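Local atomic coordinates of acyl-homoserine-lactone synthase (Mesorhizobium sp. ORS 3359, PDB entry 6WNS), a protein that makes acyl-homoserine lactone quorum-sensing signals, probably by transferring an acyl group from an acyl-coenzyme A donor to S-adenosylmethionine. Residues F148-L153 / I175-D180. Residues are numbered along the deposited sequence; the frame is centred on the assembly and turned at random.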
ATOM      1  N   PHE A 148       1.940  15.429  -1.645  1.00 68.69           N
ATOM      2  CA  PHE A 148       3.307  15.595  -1.056  1.00 71.50           C
ATOM      3  C   PHE A 148       4.151  14.323  -1.251  1.00 72.97           C
ATOM      4  O   PHE A 148       5.354  14.362  -0.972  1.00 72.64           O
ATOM      5  CB  PHE A 148       3.272  16.000   0.425  1.00 70.68           C
ATOM      6  CG  PHE A 148       2.630  15.006   1.369  1.00 70.82           C
ATOM      7  CD1 PHE A 148       3.327  13.899   1.830  1.00 72.68           C
ATOM      8  CD2 PHE A 148       1.328  15.177   1.805  1.00 69.29           C
ATOM      9  CE1 PHE A 148       2.743  12.982   2.684  1.00 71.54           C
ATOM     10  CE2 PHE A 148       0.760  14.278   2.684  1.00 67.19           C
ATOM     11  CZ  PHE A 148       1.461  13.164   3.102  1.00 66.79           C
ATOM     12  N   TRP A 149       3.566  13.198  -1.660  1.00 70.14           N
ATOM     13  CA  TRP A 149       4.265  11.872  -1.651  1.00 68.75           C
ATOM     14  C   TRP A 149       5.387  11.808  -2.674  1.00 74.98           C
ATOM     15  O   TRP A 149       6.417  11.196  -2.381  1.00 73.55           O
ATOM     16  CB  TRP A 149       3.305  10.692  -1.860  1.00 69.13           C
ATOM     17  CG  TRP A 149       2.770  10.228  -0.547  1.00 73.31           C
ATOM     18  CD1 TRP A 149       1.533  10.480  -0.025  1.00 72.61           C
ATOM     19  CD2 TRP A 149       3.521   9.558   0.482  1.00 79.44           C
ATOM     20  NE1 TRP A 149       1.465  10.011   1.256  1.00 69.06           N
ATOM     21  CE2 TRP A 149       2.644   9.399   1.586  1.00 77.21           C
ATOM     22  CE3 TRP A 149       4.844   9.097   0.587  1.00 84.54           C
ATOM     23  CZ2 TRP A 149       3.053   8.794   2.780  1.00 76.94           C
ATOM     24  CZ3 TRP A 149       5.244   8.484   1.756  1.00 84.86           C
ATOM     25  CH2 TRP A 149       4.350   8.326   2.834  1.00 85.92           C
ATOM     26  N   PRO A 150       5.175  12.298  -3.917  1.00 75.62           N
ATOM     27  CA  PRO A 150       6.170  12.134  -4.976  1.00 80.67           C
ATOM     28  C   PRO A 150       7.534  12.717  -4.561  1.00 84.40           C
ATOM     29  O   PRO A 150       8.495  12.044  -4.728  1.00 85.95           O
ATOM     30  CB  PRO A 150       5.558  12.865  -6.178  1.00 82.63           C
ATOM     31  CG  PRO A 150       4.075  12.808  -5.904  1.00 77.17           C
ATOM     32  CD  PRO A 150       3.937  12.926  -4.399  1.00 72.80           C
ATOM     33  N   LYS A 151       7.574  13.874  -3.914  1.00 84.93           N
ATOM     34  CA  LYS A 151       8.868  14.434  -3.440  1.00 94.01           C
ATOM     35  C   LYS A 151       9.514  13.446  -2.468  1.00 91.04           C
ATOM     36  O   LYS A 151      10.700  13.116  -2.660  1.00 86.77           O
ATOM     37  CB  LYS A 151       8.689  15.829  -2.836  1.00100.50           C
ATOM     38  CG  LYS A 151       8.661  16.934  -3.884  1.00109.37           C
ATOM     39  CD  LYS A 151       8.176  16.425  -5.259  1.00113.53           C
ATOM     40  CE  LYS A 151       7.046  17.234  -5.868  1.00114.89           C
ATOM     41  NZ  LYS A 151       6.202  16.400  -6.760  1.00111.97           N
ATOM     42  N   ARG A 152       8.779  12.994  -1.459  1.00 85.94           N
ATOM     43  CA  ARG A 152       9.346  12.107  -0.420  1.00 85.38           C
ATOM     44  C   ARG A 152       9.864  10.828  -1.079  1.00 84.67           C
ATOM     45  O   ARG A 152      10.953  10.309  -0.624  1.00 89.22           O
ATOM     46  CB  ARG A 152       8.265  11.777   0.603  1.00 84.06           C
ATOM     47  CG  ARG A 152       8.014  12.936   1.546  1.00 90.19           C
ATOM     48  CD  ARG A 152       6.995  12.648   2.641  1.00 90.52           C
ATOM     49  NE  ARG A 152       7.632  13.101   3.871  1.00 96.91           N
ATOM     50  CZ  ARG A 152       8.010  12.297   4.855  1.00105.75           C
ATOM     51  NH1 ARG A 152       7.722  11.001   4.810  1.00111.59           N
ATOM     52  NH2 ARG A 152       8.628  12.802   5.909  1.00107.84           N
ATOM     53  N   LEU A 153       9.091  10.293  -2.053  1.00 81.18           N
ATOM     54  CA  LEU A 153       9.429   8.963  -2.622  1.00 81.73           C
ATOM     55  C   LEU A 153      10.610   9.124  -3.583  1.00 85.27           C
ATOM     56  O   LEU A 153      11.504   8.227  -3.573  1.00 84.86           O
ATOM     57  CB  LEU A 153       8.237   8.323  -3.334  1.00 80.32           C
ATOM     58  CG  LEU A 153       7.092   7.796  -2.449  1.00 73.40           C
ATOM     59  CD1 LEU A 153       6.002   7.235  -3.321  1.00 70.85           C
ATOM     60  CD2 LEU A 153       7.527   6.735  -1.447  1.00 70.27           C
ATOM     61  N   ILE A 175      -3.233  12.847  -6.261  1.00 60.17           N
ATOM     62  CA  ILE A 175      -2.601  12.676  -7.605  1.00 62.67           C
ATOM     63  C   ILE A 175      -2.374  11.178  -7.834  1.00 63.42           C
ATOM     64  O   ILE A 175      -2.298  10.385  -6.856  1.00 63.74           O
ATOM     65  CB  ILE A 175      -1.336  13.537  -7.737  1.00 67.92           C
ATOM     66  CG1 ILE A 175      -0.851  13.635  -9.200  1.00 68.12           C
ATOM     67  CG2 ILE A 175      -0.235  13.065  -6.785  1.00 68.84           C
ATOM     68  CD1 ILE A 175      -0.190  14.949  -9.535  1.00 75.14           C
ATOM     69  N   ALA A 176      -2.434  10.759  -9.093  1.00 65.28           N
ATOM     70  CA  ALA A 176      -2.109   9.396  -9.538  1.00 60.42           C
ATOM     71  C   ALA A 176      -0.651   9.297 -10.007  1.00 68.75           C
ATOM     72  O   ALA A 176      -0.164  10.181 -10.809  1.00 69.56           O
ATOM     73  CB  ALA A 176      -3.097   9.023 -10.599  1.00 61.74           C
ATOM     74  N   LEU A 177       0.035   8.237  -9.571  1.00 68.70           N
ATOM     75  CA  LEU A 177       1.462   7.948  -9.890  1.00 68.65           C
ATOM     76  C   LEU A 177       1.608   6.535 -10.460  1.00 70.05           C
ATOM     77  O   LEU A 177       0.831   5.630 -10.043  1.00 64.54           O
ATOM     78  CB  LEU A 177       2.204   7.980  -8.560  1.00 70.38           C
ATOM     79  CG  LEU A 177       2.771   9.296  -8.059  1.00 74.47           C
ATOM     80  CD1 LEU A 177       2.121  10.545  -8.630  1.00 75.72           C
ATOM     81  CD2 LEU A 177       2.759   9.251  -6.573  1.00 68.57           C
ATOM     82  N   LEU A 178       2.614   6.307 -11.317  1.00 73.77           N
ATOM     83  CA  LEU A 178       3.076   4.941 -11.719  1.00 70.84           C
ATOM     84  C   LEU A 178       4.536   4.732 -11.276  1.00 73.06           C
ATOM     85  O   LEU A 178       5.394   5.521 -11.696  1.00 79.46           O
ATOM     86  CB  LEU A 178       2.912   4.778 -13.226  1.00 73.87           C
ATOM     87  CG  LEU A 178       3.263   3.370 -13.715  1.00 75.60           C
ATOM     88  CD1 LEU A 178       2.290   2.378 -13.085  1.00 70.34           C
ATOM     89  CD2 LEU A 178       3.267   3.261 -15.242  1.00 78.54           C
ATOM     90  N   ILE A 179       4.800   3.764 -10.393  1.00 71.24           N
ATOM     91  CA  ILE A 179       6.114   3.591  -9.700  1.00 76.92           C
ATOM     92  C   ILE A 179       6.831   2.403 -10.325  1.00 78.19           C
ATOM     93  O   ILE A 179       6.197   1.341 -10.404  1.00 79.41           O
ATOM     94  CB  ILE A 179       5.913   3.414  -8.172  1.00 74.05           C
ATOM     95  CG1 ILE A 179       5.426   4.715  -7.527  1.00 76.46           C
ATOM     96  CG2 ILE A 179       7.198   2.959  -7.487  1.00 79.75           C
ATOM     97  CD1 ILE A 179       4.565   4.516  -6.281  1.00 70.42           C
ATOM     98  N   ASP A 180       8.086   2.587 -10.786  1.00 83.82           N
ATOM     99  CA  ASP A 180       8.960   1.447 -11.157  1.00 87.90           C
ATOM    100  C   ASP A 180       9.451   0.788  -9.821  1.00 87.09           C
ATOM    101  O   ASP A 180      10.041   1.389  -8.914  1.00 92.72           O
ATOM    102  CB  ASP A 180      10.137   1.859 -12.058  1.00 94.56           C
ATOM    103  CG  ASP A 180       9.651   2.382 -13.390  1.00 97.37           C
ATOM    104  OD1 ASP A 180       8.461   2.097 -13.730  1.00 99.50           O
ATOM    105  OD2 ASP A 180      10.495   3.025 -14.111  1.00118.79           O
TER
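I175 meets the pyrrolidine ring of P150 near the start of the strand, its CG2 branch coming within 4.4 Å of P150 CG, a loose touch. Two residues on, L177 faces the same ring more closely. Its CG lies anti to its carbonyl carbon and beside the backbone N (chi1 -89°), which carries the isobutyl group toward the helix, where it crosses the proline at about a right angle. Both methyls rest against a single ring carbon: P150 CG is 3.9 Å from L177 CD2 and 4.0 Å from L177 CD1. I179 comes next, opposite L153, which is three residues and nearly one turn beyond P150 on the helix; I179 CD1 lies 4.3 Å from L153 CD1, a methyl-to-methyl contact. I175, L177 and I179 thus present one face of the strand to the helix, whose P150 and L153 point back at it, and the joint is purely apolar. The two axes run 25° apart and 10.9 Å from each other at closest approach, an almost parallel alpha/beta packing with one layer of side chains between. W158 and L160 extend the apolar layer beside L153 and I179. Within what is, by family, a GNAT-like fold, strand 174-180 lies between antiparallel neighbours 140-146 and 160-162, and helix 149-155, which follows strand 140-146, lies over the sheet face near its edge strand 160-162, where P150 also touches E162.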